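Local coordinates for protein alpha-glucosidase (Pseudoalteromonas sp. K8, PDB 5HQA) that hydrolyses alpha-glucosidic bonds as a chloride-activated glycoside hydrolase of family 97, with a calcium ion in its sugar-binding active site, at residues 185-195 / 438-446. Sequence-based numbering, arbitrary orientation.
Sequences HEAALVDYAAM and PIKDTGLRR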
loop_
_atom_site.group_PDB
_atom_site.type_symbol
_atom_site.label_atom_id
_atom_site.label_comp_id
_atom_site.label_asym_id
_atom_site.label_seq_id
_atom_site.Cartn_x
_atom_site.Cartn_y
_atom_site.Cartn_z
ATOM N N HIS A 185 10.571 -6.534 -3.613
ATOM C CA HIS A 185 9.215 -6.212 -4.040
ATOM C C HIS A 185 9.225 -6.185 -5.569
ATOM O O HIS A 185 10.129 -6.746 -6.198
ATOM C CB HIS A 185 8.772 -4.897 -3.370
ATOM C CG HIS A 185 7.326 -4.554 -3.566
ATOM N ND1 HIS A 185 6.302 -5.451 -3.342
ATOM C CD2 HIS A 185 6.737 -3.394 -3.949
ATOM C CE1 HIS A 185 5.145 -4.861 -3.588
ATOM N NE2 HIS A 185 5.380 -3.612 -3.957
ATOM N N GLU A 186 8.216 -5.563 -6.172
ATOM C CA GLU A 186 8.201 -5.410 -7.618
ATOM C C GLU A 186 7.501 -4.104 -7.971
ATOM O O GLU A 186 6.799 -3.509 -7.148
ATOM C CB GLU A 186 7.555 -6.620 -8.310
ATOM C CG GLU A 186 6.210 -7.047 -7.790
ATOM C CD GLU A 186 5.674 -8.271 -8.535
ATOM O OE1 GLU A 186 4.915 -9.052 -7.926
ATOM O OE2 GLU A 186 6.008 -8.454 -9.730
ATOM N N ALA A 187 7.713 -3.646 -9.203
ATOM C CA ALA A 187 7.143 -2.381 -9.637
ATOM C C ALA A 187 6.524 -2.532 -11.020
ATOM O O ALA A 187 7.041 -3.275 -11.864
ATOM C CB ALA A 187 8.208 -1.264 -9.650
ATOM N N ALA A 188 5.417 -1.814 -11.237
ATOM C CA ALA A 188 4.707 -1.778 -12.518
ATOM C C ALA A 188 4.197 -3.168 -12.901
ATOM O O ALA A 188 4.496 -3.705 -13.973
ATOM C CB ALA A 188 5.588 -1.181 -13.632
ATOM N N LEU A 189 3.395 -3.746 -12.008
ATOM C CA LEU A 189 2.829 -5.077 -12.242
ATOM C C LEU A 189 1.645 -4.924 -13.190
ATOM O O LEU A 189 0.532 -4.596 -12.767
ATOM C CB LEU A 189 2.427 -5.727 -10.924
ATOM C CG LEU A 189 1.703 -7.070 -11.003
ATOM C CD1 LEU A 189 2.508 -8.113 -11.785
ATOM C CD2 LEU A 189 1.407 -7.566 -9.585
ATOM N N VAL A 190 1.901 -5.141 -14.482
ATOM C CA VAL A 190 0.947 -4.909 -15.562
ATOM C C VAL A 190 0.926 -6.138 -16.458
ATOM O O VAL A 190 1.981 -6.572 -16.935
ATOM C CB VAL A 190 1.322 -3.669 -16.397
ATOM C CG1 VAL A 190 0.334 -3.485 -17.549
ATOM C CG2 VAL A 190 1.373 -2.429 -15.521
ATOM N N ASP A 191 -0.267 -6.689 -16.696
ATOM C CA ASP A 191 -0.452 -7.840 -17.591
ATOM C C ASP A 191 0.509 -8.983 -17.255
ATOM O O ASP A 191 1.163 -9.561 -18.127
ATOM C CB ASP A 191 -0.302 -7.432 -19.060
ATOM C CG ASP A 191 -0.699 -8.551 -20.010
ATOM O OD1 ASP A 191 -1.644 -9.297 -19.663
ATOM O OD2 ASP A 191 -0.062 -8.706 -21.081
ATOM N N TYR A 192 0.585 -9.317 -15.972
ATOM C CA TYR A 192 1.516 -10.330 -15.507
ATOM C C TYR A 192 1.004 -10.825 -14.165
ATOM O O TYR A 192 0.130 -10.207 -13.552
ATOM C CB TYR A 192 2.927 -9.749 -15.397
ATOM C CG TYR A 192 4.086 -10.728 -15.493
ATOM C CD1 TYR A 192 4.615 -11.096 -16.734
ATOM C CD2 TYR A 192 4.693 -11.235 -14.338
ATOM C CE1 TYR A 192 5.699 -11.965 -16.821
ATOM C CE2 TYR A 192 5.784 -12.102 -14.417
ATOM C CZ TYR A 192 6.276 -12.462 -15.662
ATOM O OH TYR A 192 7.353 -13.311 -15.740
ATOM N N ALA A 193 1.537 -11.959 -13.727
ATOM C CA ALA A 193 1.157 -12.549 -12.450
ATOM C C ALA A 193 2.032 -11.988 -11.335
ATOM O O ALA A 193 3.233 -11.779 -11.525
ATOM C CB ALA A 193 1.295 -14.073 -12.503
ATOM N N ALA A 194 1.433 -11.757 -10.165
ATOM C CA ALA A 194 2.214 -11.263 -9.037
ATOM C C ALA A 194 3.269 -12.280 -8.625
ATOM O O ALA A 194 3.077 -13.493 -8.737
ATOM C CB ALA A 194 1.322 -10.952 -7.832
ATOM N N MET A 195 4.389 -11.766 -8.126
ATOM C CA MET A 195 5.474 -12.588 -7.612
ATOM C C MET A 195 5.293 -12.803 -6.112
ATOM O O MET A 195 5.164 -11.845 -5.344
ATOM C CB MET A 195 6.817 -11.922 -7.899
ATOM C CG MET A 195 8.020 -12.683 -7.377
ATOM S SD MET A 195 9.554 -11.797 -7.785
ATOM C CE MET A 195 9.452 -10.350 -6.711
ATOM N N PRO A 438 -7.066 -5.877 -2.547
ATOM C CA PRO A 438 -6.535 -5.487 -3.853
ATOM C C PRO A 438 -5.414 -6.396 -4.300
ATOM O O PRO A 438 -5.050 -7.345 -3.596
ATOM C CB PRO A 438 -5.976 -4.096 -3.565
ATOM C CG PRO A 438 -5.337 -4.311 -2.205
ATOM C CD PRO A 438 -6.273 -5.276 -1.462
ATOM N N ILE A 439 -4.839 -6.084 -5.458
ATOM C CA ILE A 439 -3.458 -6.459 -5.737
ATOM C C ILE A 439 -2.557 -5.513 -4.952
ATOM O O ILE A 439 -2.888 -4.339 -4.743
ATOM C CB ILE A 439 -3.169 -6.398 -7.253
ATOM C CG1 ILE A 439 -1.714 -6.773 -7.558
ATOM C CG2 ILE A 439 -3.455 -4.990 -7.811
ATOM C CD1 ILE A 439 -1.381 -8.238 -7.280
ATOM N N LYS A 440 -1.419 -6.023 -4.490
ATOM C CA LYS A 440 -0.464 -5.174 -3.788
ATOM C C LYS A 440 -0.066 -3.983 -4.655
ATOM O O LYS A 440 -0.088 -4.049 -5.890
ATOM C CB LYS A 440 0.774 -5.981 -3.403
ATOM C CG LYS A 440 1.567 -6.456 -4.630
ATOM C CD LYS A 440 2.563 -7.557 -4.268
ATOM C CE LYS A 440 3.324 -8.007 -5.510
ATOM N NZ LYS A 440 4.306 -9.101 -5.230
ATOM N N ASP A 441 0.265 -2.879 -3.987
ATOM C CA ASP A 441 0.698 -1.659 -4.661
ATOM C C ASP A 441 2.069 -1.893 -5.291
ATOM O O ASP A 441 2.983 -2.399 -4.632
ATOM C CB ASP A 441 0.748 -0.517 -3.635
ATOM C CG ASP A 441 0.954 0.866 -4.265
ATOM O OD1 ASP A 441 1.538 0.960 -5.370
ATOM O OD2 ASP A 441 0.532 1.870 -3.627
ATOM N N THR A 442 2.207 -1.575 -6.583
ATOM C CA THR A 442 3.510 -1.665 -7.238
ATOM C C THR A 442 3.877 -0.346 -7.912
ATOM O O THR A 442 4.698 -0.331 -8.839
ATOM C CB THR A 442 3.560 -2.828 -8.241
ATOM O OG1 THR A 442 2.578 -2.644 -9.267
ATOM C CG2 THR A 442 3.277 -4.155 -7.521
ATOM N N GLY A 443 3.294 0.762 -7.449
ATOM C CA GLY A 443 3.635 2.086 -7.937
ATOM C C GLY A 443 2.805 2.593 -9.095
ATOM O O GLY A 443 3.137 3.646 -9.654
ATOM N N LEU A 444 1.731 1.895 -9.470
ATOM C CA LEU A 444 0.979 2.292 -10.654
ATOM C C LEU A 444 0.220 3.607 -10.473
ATOM O O LEU A 444 -0.229 4.178 -11.475
ATOM C CB LEU A 444 0.017 1.169 -11.054
ATOM C CG LEU A 444 0.713 -0.029 -11.700
ATOM C CD1 LEU A 444 -0.201 -1.244 -11.710
ATOM C CD2 LEU A 444 1.134 0.345 -13.120
ATOM N N ARG A 445 0.079 4.109 -9.237
ATOM C CA ARG A 445 -0.481 5.446 -9.043
ATOM C C ARG A 445 0.295 6.516 -9.810
ATOM O O ARG A 445 -0.264 7.576 -10.114
ATOM C CB ARG A 445 -0.516 5.803 -7.547
ATOM C CG ARG A 445 0.875 5.832 -6.889
ATOM C CD ARG A 445 0.783 6.045 -5.378
ATOM N NE ARG A 445 2.030 5.710 -4.683
ATOM C CZ ARG A 445 2.791 6.580 -4.010
ATOM N NH1 ARG A 445 2.460 7.873 -3.929
ATOM N NH2 ARG A 445 3.894 6.150 -3.398
ATOM N N ARG A 446 1.573 6.285 -10.120
ATOM C CA ARG A 446 2.283 7.250 -10.953
ATOM C C ARG A 446 1.669 7.309 -12.343
ATOM O O ARG A 446 1.431 8.392 -12.892
ATOM C CB ARG A 446 3.765 6.898 -11.052
ATOM C CG ARG A 446 4.480 7.850 -12.016
ATOM C CD ARG A 446 5.938 7.524 -12.202
ATOM N NE ARG A 446 6.593 8.599 -12.932
ATOM C CZ ARG A 446 7.890 8.628 -13.214
ATOM N NH1 ARG A 446 8.679 7.636 -12.822
ATOM N NH2 ARG A 446 8.400 9.654 -13.882
#
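Glu186 OE1 is gripped by two donors. Lys440 NZ lies 2.8 Å from Glu186 OE1, on its anti lone pair, as a salt bridge, while the backbone N of Met195 meets OE1 on the syn side, also at 2.8 Å, tying together the strand ends on either side of the 188-194 loop. The lysine suits its place because its chain, extended beyond CG, carries the ammonium past the His185 ring and across the glutamate at about a right angle. Thr170 OG1 also binds this NZ, and Arg229 pairs with Glu186 OE2. With an alanine in place of Glu186, Lys440 and Arg229 would probably each lose a countercharge and the Met195 N-H its acceptor.

His185, its CG anti to the backbone N (chi1 -172°), presents NE2 to Asp441 O at 2.8 Å, the oxygen lying in the ring plane; Thr170 fixes the ring's other nitrogen. Thr442 clamps the loop that leaves strand 181-187: its carbonyl O accepts from Ala188 N at 2.9 Å, and its OG1 from Leu189 N at 3.1 Å, both nearly straight (168°). An Asx turn from Asp441 OD1 to Gly443 N holds the backbone through Thr442. Branched aliphatic side chains, with no polar atoms to satisfy, pack alongside: Leu189 CD2 meets Ile439 CD1 at 3.7 Å, with Ala194 CB against the same methyl, and Val190 CG2 touches Leu444 CD2.

The contact thus joins the N-terminal beta domain to a barrel loop that follows calcium ligand Glu437, and one buried carboxylate serving two cations would tend to fix its placing.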